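Long-range contacts in 15-O-acetyltransferase (PDB 3FP0), which transfers an acetyl group to the C-15 oxygen of trichothecene intermediates during the biosynthesis of fungal mycotoxins such as T-2 toxin: residues Arg48-Leu53 with Gln471-Leu476; Glu247-Cys252 with Gly410-Asn415; Val315-Asp320 with Gln504-Ser509. All coordinates share one frame; numbering follows the deposited sequence.

Interaction 1: residues Arg48-Leu53 with Gln471-Leu476; sequences RALYDL and QSLPYL. With FP0 ((3alpha)-15-hydroxy-12,13-epoxytrichothec-9-en-3-yl acetate), chain C.
Q471 meets L50 and Y51 through its amide oxygen: OE1 stands 3.9 Å from Y51 CE1 and little farther from L50 CD1. The same oxygen turns back on its own loop and accepts a hydrogen bond from L473 N (2.9 Å, 154°), which arrives from above the carbonyl plane. NE2 lies 3.4 Å above the centre of the Y475 ring and weakly bonds Y475 O; the Q471 chain, bent at chi2, thus sets both ends of its flat amide against its own loop. At S472, CB rests 3.7 Å from L50 CD1; the backbone nitrogen, which has no polar partner in the model, is buried under that methyl. L473 follows, its CD1 3.6 Å from Y51 OH. In Y475 a chi1 of 67° sets the ring between the backbone N and carbonyl carbon. Y475 OH and Y51 OH share a hydrogen bond of 2.6 Å, either able to donate, the side chains crossing at about a right angle and Y51 OH lying at the Y475 ring edge. L50 CG covers one face of Y51, and the trichothecene lies over the other, with Y475 OH 3.4 Å from its C10. Two loops, one leading into each of two sheets, thus build a tyrosine-lined wall of the acceptor-substrate pocket.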
loop_
_atom_site.group_PDB
_atom_site.type_symbol
_atom_site.label_atom_id
_atom_site.label_comp_id
_atom_site.label_asym_id
_atom_site.label_seq_id
_atom_site.Cartn_x
_atom_site.Cartn_y
_atom_site.Cartn_z
ATOM N N ARG A 48 9.297 11.100 9.831
ATOM C CA ARG A 48 8.058 11.815 10.055
ATOM C C ARG A 48 6.841 11.038 9.538
ATOM O O ARG A 48 5.762 11.595 9.396
ATOM C CB ARG A 48 8.155 13.195 9.413
ATOM C CG ARG A 48 9.159 14.049 10.190
ATOM C CD ARG A 48 9.443 15.393 9.570
ATOM N NE ARG A 48 10.331 16.130 10.469
ATOM C CZ ARG A 48 11.663 16.010 10.484
ATOM N NH1 ARG A 48 12.282 15.177 9.641
ATOM N NH2 ARG A 48 12.377 16.709 11.376
ATOM N N ALA A 49 7.057 9.765 9.238
ATOM C CA ALA A 49 5.986 8.818 8.852
ATOM C C ALA A 49 5.285 9.064 7.514
ATOM O O ALA A 49 4.155 8.608 7.328
ATOM C CB ALA A 49 4.949 8.658 9.998
ATOM N N LEU A 50 5.963 9.696 6.552
ATOM C CA LEU A 50 5.350 9.882 5.220
ATOM C C LEU A 50 5.201 8.495 4.584
ATOM O O LEU A 50 6.079 7.659 4.733
ATOM C CB LEU A 50 6.223 10.766 4.302
ATOM C CG LEU A 50 5.853 10.903 2.806
ATOM C CD1 LEU A 50 4.444 11.492 2.548
ATOM C CD2 LEU A 50 6.912 11.705 2.028
ATOM N N TYR A 51 4.060 8.261 3.938
ATOM C CA TYR A 51 3.733 6.970 3.340
ATOM C C TYR A 51 3.610 5.762 4.313
ATOM O O TYR A 51 3.421 4.631 3.839
ATOM C CB TYR A 51 4.739 6.662 2.202
ATOM C CG TYR A 51 4.723 7.699 1.060
ATOM C CD1 TYR A 51 3.517 8.336 0.676
ATOM C CD2 TYR A 51 5.890 8.005 0.353
ATOM C CE1 TYR A 51 3.497 9.311 -0.381
ATOM C CE2 TYR A 51 5.887 8.947 -0.700
ATOM C CZ TYR A 51 4.699 9.575 -1.072
ATOM O OH TYR A 51 4.698 10.476 -2.100
ATOM N N ASP A 52 3.597 5.983 5.631
ATOM C CA ASP A 52 3.324 4.891 6.578
ATOM C C ASP A 52 2.002 4.235 6.169
ATOM O O ASP A 52 1.044 4.924 5.716
ATOM C CB ASP A 52 3.164 5.406 8.036
ATOM C CG ASP A 52 4.469 5.430 8.837
ATOM O OD1 ASP A 52 5.599 5.377 8.256
ATOM O OD2 ASP A 52 4.351 5.485 10.088
ATOM N N LEU A 53 1.945 2.910 6.306
ATOM C CA LEU A 53 0.747 2.148 5.928
ATOM C C LEU A 53 -0.092 1.938 7.164
ATOM O O LEU A 53 0.451 1.565 8.217
ATOM C CB LEU A 53 1.138 0.774 5.324
ATOM C CG LEU A 53 2.092 0.852 4.146
ATOM C CD1 LEU A 53 2.601 -0.538 3.665
ATOM C CD2 LEU A 53 1.355 1.574 3.008
ATOM N N GLN A 471 -0.366 10.941 3.892
ATOM C CA GLN A 471 0.045 11.880 2.830
ATOM C C GLN A 471 0.547 13.197 3.398
ATOM O O GLN A 471 -0.215 13.909 4.057
ATOM C CB GLN A 471 -1.080 12.181 1.839
ATOM C CG GLN A 471 -0.682 13.248 0.795
ATOM C CD GLN A 471 0.341 12.722 -0.230
ATOM O OE1 GLN A 471 1.526 12.641 0.065
ATOM N NE2 GLN A 471 -0.113 12.445 -1.443
ATOM N N SER A 472 1.810 13.503 3.117
ATOM C CA SER A 472 2.413 14.763 3.534
ATOM C C SER A 472 2.988 15.529 2.334
ATOM O O SER A 472 3.734 16.491 2.513
ATOM C CB SER A 472 3.510 14.500 4.579
ATOM O OG SER A 472 2.922 14.474 5.871
ATOM N N LEU A 473 2.707 15.051 1.125
ATOM C CA LEU A 473 3.022 15.775 -0.094
ATOM C C LEU A 473 1.737 16.347 -0.650
ATOM O O LEU A 473 0.653 15.886 -0.295
ATOM C CB LEU A 473 3.751 14.870 -1.110
ATOM C CG LEU A 473 5.218 14.530 -0.780
ATOM C CD1 LEU A 473 5.879 13.867 -1.974
ATOM C CD2 LEU A 473 6.043 15.728 -0.335
ATOM N N PRO A 474 1.827 17.384 -1.511
ATOM C CA PRO A 474 0.589 18.117 -1.828
ATOM C C PRO A 474 -0.188 17.634 -3.036
ATOM O O PRO A 474 -0.807 18.440 -3.731
ATOM C CB PRO A 474 1.123 19.535 -2.073
ATOM C CG PRO A 474 2.461 19.237 -2.807
ATOM C CD PRO A 474 3.015 18.025 -2.118
ATOM N N TYR A 475 -0.162 16.322 -3.294
ATOM C CA TYR A 475 -0.973 15.744 -4.363
ATOM C C TYR A 475 -2.069 14.814 -3.817
ATOM O O TYR A 475 -1.942 14.224 -2.742
ATOM C CB TYR A 475 -0.116 15.020 -5.415
ATOM C CG TYR A 475 0.611 13.758 -4.946
ATOM C CD1 TYR A 475 0.092 12.487 -5.241
ATOM C CD2 TYR A 475 1.820 13.850 -4.232
ATOM C CE1 TYR A 475 0.764 11.310 -4.833
ATOM C CE2 TYR A 475 2.501 12.693 -3.798
ATOM C CZ TYR A 475 1.968 11.419 -4.125
ATOM O OH TYR A 475 2.638 10.286 -3.719
ATOM N N LEU A 476 -3.132 14.678 -4.589
ATOM C CA LEU A 476 -4.154 13.690 -4.273
ATOM C C LEU A 476 -3.718 12.327 -4.781
ATOM O O LEU A 476 -3.242 12.209 -5.923
ATOM C CB LEU A 476 -5.511 14.095 -4.827
ATOM C CG LEU A 476 -6.076 15.441 -4.338
ATOM C CD1 LEU A 476 -7.482 15.602 -4.880
ATOM C CD2 LEU A 476 -6.080 15.512 -2.819
HETATM C C2 FP0 C . 5.900 6.148 -5.120
HETATM C C6 FP0 C . 3.611 4.658 -4.002
HETATM C C5 FP0 C . 4.961 3.994 -4.453
HETATM C C4 FP0 C . 5.106 3.966 -5.981
HETATM C C3 FP0 C . 5.783 5.302 -6.398
HETATM C C11 FP0 C . 3.437 6.048 -4.663
HETATM C C10 FP0 C . 2.374 6.893 -3.931
HETATM C C9 FP0 C . 1.907 6.600 -2.683
HETATM C C8 FP0 C . 2.308 5.356 -1.928
HETATM C C12 FP0 C . 6.108 4.988 -4.163
HETATM C C13 FP0 C . 6.680 5.215 -2.796
HETATM O O4 FP0 C . 5.482 4.515 -8.980
HETATM C C17 FP0 C . 4.898 5.554 -8.684
HETATM C C18 FP0 C . 4.004 6.384 -9.569
HETATM O O3 FP0 C . 5.053 6.047 -7.368
HETATM O O2 FP0 C . 7.432 4.558 -3.858
HETATM O O1 FP0 C . 4.664 6.818 -4.781
HETATM C C14 FP0 C . 5.163 2.555 -3.925
HETATM C C7 FP0 C . 3.633 4.844 -2.469
HETATM C C15 FP0 C . 2.451 3.795 -4.507
HETATM O O12 FP0 C . 2.074 2.728 -3.617
HETATM C C16 FP0 C . 0.934 7.508 -1.996
#

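Interaction 2: residues Glu247-Cys252 with Gly410-Asn415; sequences EFDDKC and GLRVHN. With FP0 ((3alpha)-15-hydroxy-12,13-epoxytrichothec-9-en-3-yl acetate), chain C.
The side chain of R412 leaves its helix with CG opposite the backbone N (chi1 -168°) and runs fully extended from CG to NE, a reach that delivers the guanidinium to D249 on the neighbouring helix. D249, for its part, swings its carboxylate beside its own backbone N, which brings OD1 back toward R412 although CB points the other way. The resulting salt bridge is short and fairly straight: R412 NH1 donates to D249 OD1 at 2.8 Å and 159°. D249 OD1 lies in the guanidinium plane and is met on its anti side, somewhat out of the carboxylate plane, while the two flat groups are turned steeply against each other. The other nitrogens are also engaged, NE by the carbonyl of P10 and NH2 by that of L9, so the head is fixed in rotation and ties the N-terminal segment to both helices.

Here segments 247-252 of helix 246-263 and 410-415 of helix 406-423 run at 47° to each other, their axes 10.6 Å apart at closest approach, in an enzyme of the CoA-dependent acyltransferase superfamily. Between them F248 presents CE2 3.2 Å from R412 NH1, its ring tilted only modestly from the guanidinium plane. C252 SG lies 3.6 Å above that ring, offset toward the rim, and reaches R412 CD at 3.9 Å. Farther along, C252 CB touches V413 CG1 at 4.0 Å. On the ligand side of helix 406-423, H414 binds 15-deacetylcalonectrin: H414 NE2 makes a weak hydrogen bond of 3.2 Å to FP0 O4, the acetyl oxygen. V413 CG2 lies over one face of the imidazole.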
loop_
_atom_site.group_PDB
_atom_site.type_symbol
_atom_site.label_atom_id
_atom_site.label_comp_id
_atom_site.label_asym_id
_atom_site.label_seq_id
_atom_site.Cartn_x
_atom_site.Cartn_y
_atom_site.Cartn_z
ATOM N N GLU A 247 18.138 0.131 -25.453
ATOM C CA GLU A 247 16.676 0.078 -25.371
ATOM C C GLU A 247 16.186 0.342 -23.933
ATOM O O GLU A 247 15.262 1.103 -23.711
ATOM C CB GLU A 247 16.208 -1.305 -25.846
ATOM C CG GLU A 247 14.702 -1.516 -26.006
ATOM N N PHE A 248 16.829 -0.311 -22.976
ATOM C CA PHE A 248 16.534 -0.176 -21.559
ATOM C C PHE A 248 16.825 1.254 -21.098
ATOM O O PHE A 248 16.005 1.877 -20.436
ATOM C CB PHE A 248 17.353 -1.213 -20.774
ATOM C CG PHE A 248 17.239 -1.092 -19.279
ATOM C CD1 PHE A 248 16.013 -1.341 -18.630
ATOM C CD2 PHE A 248 18.344 -0.733 -18.516
ATOM C CE1 PHE A 248 15.921 -1.254 -17.241
ATOM C CE2 PHE A 248 18.258 -0.656 -17.102
ATOM C CZ PHE A 248 17.034 -0.907 -16.484
ATOM N N ASP A 249 17.984 1.784 -21.487
ATOM C CA ASP A 249 18.373 3.146 -21.148
ATOM C C ASP A 249 17.375 4.183 -21.671
ATOM O O ASP A 249 17.053 5.150 -20.965
ATOM C CB ASP A 249 19.738 3.464 -21.763
ATOM C CG ASP A 249 20.898 2.721 -21.092
ATOM O OD1 ASP A 249 20.753 2.154 -19.977
ATOM O OD2 ASP A 249 21.987 2.708 -21.705
ATOM N N ASP A 250 16.906 4.002 -22.909
ATOM C CA ASP A 250 16.003 4.981 -23.525
ATOM C C ASP A 250 14.620 4.947 -22.823
ATOM O O ASP A 250 14.005 5.993 -22.580
ATOM C CB ASP A 250 15.820 4.678 -25.010
ATOM C CG ASP A 250 17.065 4.980 -25.853
ATOM O OD1 ASP A 250 18.025 5.635 -25.384
ATOM O OD2 ASP A 250 17.046 4.551 -27.016
ATOM N N LYS A 251 14.151 3.738 -22.510
ATOM C CA LYS A 251 12.882 3.550 -21.798
ATOM C C LYS A 251 12.907 4.131 -20.368
ATOM O O LYS A 251 11.957 4.793 -19.950
ATOM C CB LYS A 251 12.447 2.083 -21.848
ATOM C CG LYS A 251 10.944 1.882 -21.627
ATOM C CD LYS A 251 10.102 2.385 -22.807
ATOM C CE LYS A 251 8.624 2.167 -22.525
ATOM N NZ LYS A 251 7.819 2.725 -23.622
ATOM N N CYS A 252 14.029 3.947 -19.672
ATOM C CA CYS A 252 14.276 4.565 -18.383
ATOM C C CYS A 252 14.271 6.076 -18.496
ATOM O O CYS A 252 13.739 6.758 -17.624
ATOM C CB CYS A 252 15.614 4.110 -17.772
ATOM S SG CYS A 252 15.695 2.423 -17.164
ATOM N N GLY A 410 11.852 -0.111 -13.077
ATOM C CA GLY A 410 11.266 0.494 -11.862
ATOM C C GLY A 410 12.325 0.729 -10.797
ATOM O O GLY A 410 12.403 1.789 -10.224
ATOM N N LEU A 411 13.180 -0.258 -10.588
ATOM C CA LEU A 411 14.237 -0.161 -9.562
ATOM C C LEU A 411 15.188 0.997 -9.875
ATOM O O LEU A 411 15.499 1.868 -9.035
ATOM C CB LEU A 411 14.952 -1.504 -9.427
ATOM C CG LEU A 411 14.052 -2.650 -8.928
ATOM C CD1 LEU A 411 14.809 -3.963 -9.012
ATOM C CD2 LEU A 411 13.493 -2.419 -7.518
ATOM N N ARG A 412 15.573 1.047 -11.135
ATOM C CA ARG A 412 16.521 2.029 -11.575
ATOM C C ARG A 412 15.940 3.448 -11.564
ATOM O O ARG A 412 16.599 4.385 -11.153
ATOM C CB ARG A 412 17.058 1.658 -12.956
ATOM C CG ARG A 412 18.286 2.509 -13.367
ATOM C CD ARG A 412 18.718 2.135 -14.781
ATOM N NE ARG A 412 19.831 2.931 -15.294
ATOM C CZ ARG A 412 20.173 2.992 -16.586
ATOM N NH1 ARG A 412 19.474 2.314 -17.506
ATOM N NH2 ARG A 412 21.205 3.742 -16.957
ATOM N N VAL A 413 14.703 3.605 -12.006
ATOM C CA VAL A 413 14.117 4.932 -12.028
ATOM C C VAL A 413 13.684 5.393 -10.644
ATOM O O VAL A 413 13.748 6.589 -10.358
ATOM C CB VAL A 413 12.977 5.077 -13.040
ATOM C CG1 VAL A 413 13.500 4.756 -14.455
ATOM C CG2 VAL A 413 11.721 4.223 -12.618
ATOM N N HIS A 414 13.243 4.469 -9.786
ATOM C CA HIS A 414 12.954 4.882 -8.420
ATOM C C HIS A 414 14.221 5.218 -7.598
ATOM O O HIS A 414 14.176 6.104 -6.765
ATOM C CB HIS A 414 11.998 3.895 -7.717
ATOM C CG HIS A 414 10.605 3.924 -8.272
ATOM N ND1 HIS A 414 9.785 2.824 -8.282
ATOM C CD2 HIS A 414 9.888 4.931 -8.819
ATOM C CE1 HIS A 414 8.612 3.147 -8.803
ATOM N NE2 HIS A 414 8.653 4.420 -9.151
ATOM N N ASN A 415 15.342 4.531 -7.837
ATOM C CA ASN A 415 16.649 4.995 -7.311
ATOM C C ASN A 415 16.898 6.472 -7.688
ATOM O O ASN A 415 17.208 7.298 -6.842
ATOM C CB ASN A 415 17.799 4.136 -7.835
ATOM C CG ASN A 415 17.992 2.850 -7.041
ATOM O OD1 ASN A 415 17.416 2.676 -5.964
ATOM N ND2 ASN A 415 18.762 1.926 -7.602
HETATM C C2 FP0 C . 5.900 6.148 -5.120
HETATM C C6 FP0 C . 3.611 4.658 -4.002
HETATM C C5 FP0 C . 4.961 3.994 -4.453
HETATM C C4 FP0 C . 5.106 3.966 -5.981
HETATM C C3 FP0 C . 5.783 5.302 -6.398
HETATM C C11 FP0 C . 3.437 6.048 -4.663
HETATM C C10 FP0 C . 2.374 6.893 -3.931
HETATM C C9 FP0 C . 1.907 6.600 -2.683
HETATM C C8 FP0 C . 2.308 5.356 -1.928
HETATM C C12 FP0 C . 6.108 4.988 -4.163
HETATM C C13 FP0 C . 6.680 5.215 -2.796
HETATM O O4 FP0 C . 5.482 4.515 -8.980
HETATM C C17 FP0 C . 4.898 5.554 -8.684
HETATM C C18 FP0 C . 4.004 6.384 -9.569
HETATM O O3 FP0 C . 5.053 6.047 -7.368
HETATM O O2 FP0 C . 7.432 4.558 -3.858
HETATM O O1 FP0 C . 4.664 6.818 -4.781
HETATM C C14 FP0 C . 5.163 2.555 -3.925
HETATM C C7 FP0 C . 3.633 4.844 -2.469
HETATM C C15 FP0 C . 2.451 3.795 -4.507
HETATM O O12 FP0 C . 2.074 2.728 -3.617
HETATM C C16 FP0 C . 0.934 7.508 -1.996
#

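Interaction 3: residues Val315-Asp320 with Gln504-Ser509; sequences VLALLD and QKYLQS. With GLC (alpha-D-glucopyranose), chain B.
Y506 brings the CE1 corner of its ring against the backbone of helix 306-321, overlapping A317 and L318 at once. CE1 lies 3.4 Å from A317 CB, which approaches the ring obliquely, and 3.5 Å from L318 N, which sits at the ring edge near its plane. Beyond it, the hydroxyl passes 3.8 Å from L318 CB on its way to a hydrogen bond with the carbonyl of I314, one turn back on the same helix. What carries the ring across is a chi1 of -177°, with CG opposite the backbone N. The approach is close at A317, which has no more than a methyl to interpose: the CA atoms of A317 and S509 are the closest pair between the segments, and S509 OG stands only 3.4 Å from A317 CB.

Segments 315-320 and 504-509 run at 126° to each other, closer to antiparallel than parallel, their axes 9.3 Å apart at closest approach. Both helices lean on the five-stranded mixed sheet: L318 and Y506 touch P434 of strand 431-441, and L507, on another side of helix 500-516, packs on strands 277-283 and 486-494. The contact is therefore helix-to-helix packing beside a shared sheet, away from the annotated substrate site.

Around S509 and D320 the chemistry turns polar without any direct bond between the segments. A water accepts from S509 OG at 2.7 Å and donates to A317 O at 2.6 Å. It also donates, at the longer distance of 3.3 Å, to D320 OD2. H375 NE2 is a second hydrogen-bond partner of S509 OG.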
loop_
_atom_site.group_PDB
_atom_site.type_symbol
_atom_site.label_atom_id
_atom_site.label_comp_id
_atom_site.label_asym_id
_atom_site.label_seq_id
_atom_site.Cartn_x
_atom_site.Cartn_y
_atom_site.Cartn_z
ATOM N N VAL A 315 -9.610 11.182 -14.568
ATOM C CA VAL A 315 -9.301 12.130 -15.634
ATOM C C VAL A 315 -10.508 12.994 -15.972
ATOM O O VAL A 315 -10.393 14.208 -15.975
ATOM C CB VAL A 315 -8.658 11.426 -16.870
ATOM C CG1 VAL A 315 -8.466 12.421 -18.097
ATOM C CG2 VAL A 315 -7.276 10.774 -16.437
ATOM N N LEU A 316 -11.666 12.379 -16.193
ATOM C CA LEU A 316 -12.893 13.136 -16.448
ATOM C C LEU A 316 -13.266 14.072 -15.324
ATOM O O LEU A 316 -13.684 15.205 -15.590
ATOM C CB LEU A 316 -14.083 12.238 -16.846
ATOM C CG LEU A 316 -14.223 11.985 -18.372
ATOM C CD1 LEU A 316 -12.939 11.469 -19.022
ATOM C CD2 LEU A 316 -15.359 11.013 -18.638
ATOM N N ALA A 317 -13.144 13.608 -14.075
ATOM C CA ALA A 317 -13.428 14.471 -12.923
ATOM C C ALA A 317 -12.484 15.699 -12.881
ATOM O O ALA A 317 -12.937 16.825 -12.616
ATOM C CB ALA A 317 -13.336 13.661 -11.620
ATOM N N LEU A 318 -11.199 15.476 -13.137
ATOM C CA LEU A 318 -10.209 16.555 -13.237
ATOM C C LEU A 318 -10.554 17.558 -14.358
ATOM O O LEU A 318 -10.553 18.771 -14.136
ATOM C CB LEU A 318 -8.804 15.973 -13.456
ATOM C CG LEU A 318 -7.658 16.976 -13.568
ATOM C CD1 LEU A 318 -7.313 17.576 -12.241
ATOM C CD2 LEU A 318 -6.420 16.374 -14.244
ATOM N N LEU A 319 -10.854 17.046 -15.548
ATOM C CA LEU A 319 -11.231 17.914 -16.679
ATOM C C LEU A 319 -12.516 18.713 -16.414
ATOM O O LEU A 319 -12.596 19.867 -16.801
ATOM C CB LEU A 319 -11.349 17.141 -18.004
ATOM C CG LEU A 319 -10.119 16.380 -18.549
ATOM C CD1 LEU A 319 -10.506 15.384 -19.646
ATOM C CD2 LEU A 319 -9.063 17.355 -19.044
ATOM N N ASP A 320 -13.475 18.097 -15.732
ATOM C CA ASP A 320 -14.728 18.739 -15.351
ATOM C C ASP A 320 -14.491 19.772 -14.232
ATOM O O ASP A 320 -15.166 20.812 -14.189
ATOM C CB ASP A 320 -15.780 17.673 -14.967
ATOM C CG ASP A 320 -17.080 18.274 -14.451
ATOM O OD1 ASP A 320 -17.880 18.709 -15.276
ATOM O OD2 ASP A 320 -17.309 18.305 -13.222
ATOM N N GLN A 504 -13.737 15.556 -0.920
ATOM C CA GLN A 504 -15.031 14.879 -0.971
ATOM C C GLN A 504 -15.719 15.156 -2.315
ATOM O O GLN A 504 -16.256 14.253 -2.940
ATOM C CB GLN A 504 -15.957 15.385 0.136
ATOM C CG GLN A 504 -15.622 14.944 1.546
ATOM C CD GLN A 504 -16.521 15.623 2.568
ATOM O OE1 GLN A 504 -16.566 16.855 2.658
ATOM N NE2 GLN A 504 -17.243 14.826 3.334
ATOM N N LYS A 505 -15.734 16.424 -2.725
ATOM C CA LYS A 505 -16.370 16.821 -3.981
ATOM C C LYS A 505 -15.755 16.066 -5.161
ATOM O O LYS A 505 -16.459 15.532 -6.008
ATOM C CB LYS A 505 -16.253 18.335 -4.143
ATOM C CG LYS A 505 -16.714 18.938 -5.467
ATOM C CD LYS A 505 -16.899 20.452 -5.284
ATOM N N TYR A 506 -14.430 16.010 -5.182
ATOM C CA TYR A 506 -13.689 15.374 -6.252
ATOM C C TYR A 506 -13.892 13.853 -6.237
ATOM O O TYR A 506 -14.134 13.244 -7.274
ATOM C CB TYR A 506 -12.211 15.738 -6.143
ATOM C CG TYR A 506 -11.371 15.179 -7.272
ATOM C CD1 TYR A 506 -11.648 15.521 -8.604
ATOM C CD2 TYR A 506 -10.291 14.316 -7.010
ATOM C CE1 TYR A 506 -10.868 15.026 -9.640
ATOM C CE2 TYR A 506 -9.498 13.813 -8.033
ATOM C CZ TYR A 506 -9.804 14.173 -9.359
ATOM O OH TYR A 506 -9.055 13.699 -10.404
ATOM N N LEU A 507 -13.808 13.229 -5.064
ATOM C CA LEU A 507 -14.106 11.800 -4.984
ATOM C C LEU A 507 -15.533 11.475 -5.484
ATOM O O LEU A 507 -15.753 10.484 -6.187
ATOM C CB LEU A 507 -13.927 11.297 -3.542
ATOM C CG LEU A 507 -14.159 9.799 -3.309
ATOM C CD1 LEU A 507 -13.406 8.849 -4.315
ATOM C CD2 LEU A 507 -13.775 9.517 -1.856
ATOM N N GLN A 508 -16.501 12.307 -5.108
ATOM C CA GLN A 508 -17.901 12.105 -5.520
ATOM C C GLN A 508 -18.051 12.193 -7.034
ATOM O O GLN A 508 -18.808 11.406 -7.666
ATOM C CB GLN A 508 -18.802 13.135 -4.841
ATOM C CG GLN A 508 -19.017 12.883 -3.353
ATOM C CD GLN A 508 -19.462 11.458 -3.056
ATOM O OE1 GLN A 508 -18.633 10.557 -2.817
ATOM N NE2 GLN A 508 -20.765 11.238 -3.103
ATOM N N SER A 509 -17.345 13.158 -7.617
ATOM C CA SER A 509 -17.337 13.318 -9.079
ATOM C C SER A 509 -16.823 12.047 -9.762
ATOM O O SER A 509 -17.476 11.541 -10.696
ATOM C CB SER A 509 -16.498 14.527 -9.489
ATOM O OG SER A 509 -16.510 14.723 -10.898
HETATM C C1 GLC B . -21.293 6.708 0.832
HETATM C C2 GLC B . -21.452 6.640 2.375
HETATM C C3 GLC B . -20.649 7.702 3.137
HETATM C C4 GLC B . -19.366 7.981 2.370
HETATM C C5 GLC B . -19.836 8.710 1.123
HETATM C C6 GLC B . -18.669 9.237 0.312
HETATM O O2 GLC B . -22.815 6.700 2.794
HETATM O O3 GLC B . -20.379 7.204 4.422
HETATM O O4 GLC B . -18.410 8.692 3.137
HETATM O O5 GLC B . -20.697 7.909 0.317
HETATM O O6 GLC B . -18.649 10.614 0.585
HETATM O O HOH W 1 -15.111 17.029 -11.157
#

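Overall arrangement
All three contacts are largely buried, yet their chemistry follows their place, and no helix or loop is common to two of them. Interaction 1, closest to the centre of the chain, joins two loops through paired hydroxyls and apolar packing. Interactions 2 and 3 are helix pairs farther out, with partly exposed residues among their polar groups: a salt bridge from D249 to buried R412 in the one, a bridging water in the other. Interactions 1 and 2 do not touch, but both reach the trichothecene, 1 at the cyclohexene ring and 2 at the acetyl group. Interaction 3 stays clear of it but adjoins interaction 1, where L476 CD1 packs against Y506 CD2 at 3.8 Å, joining loop to helix.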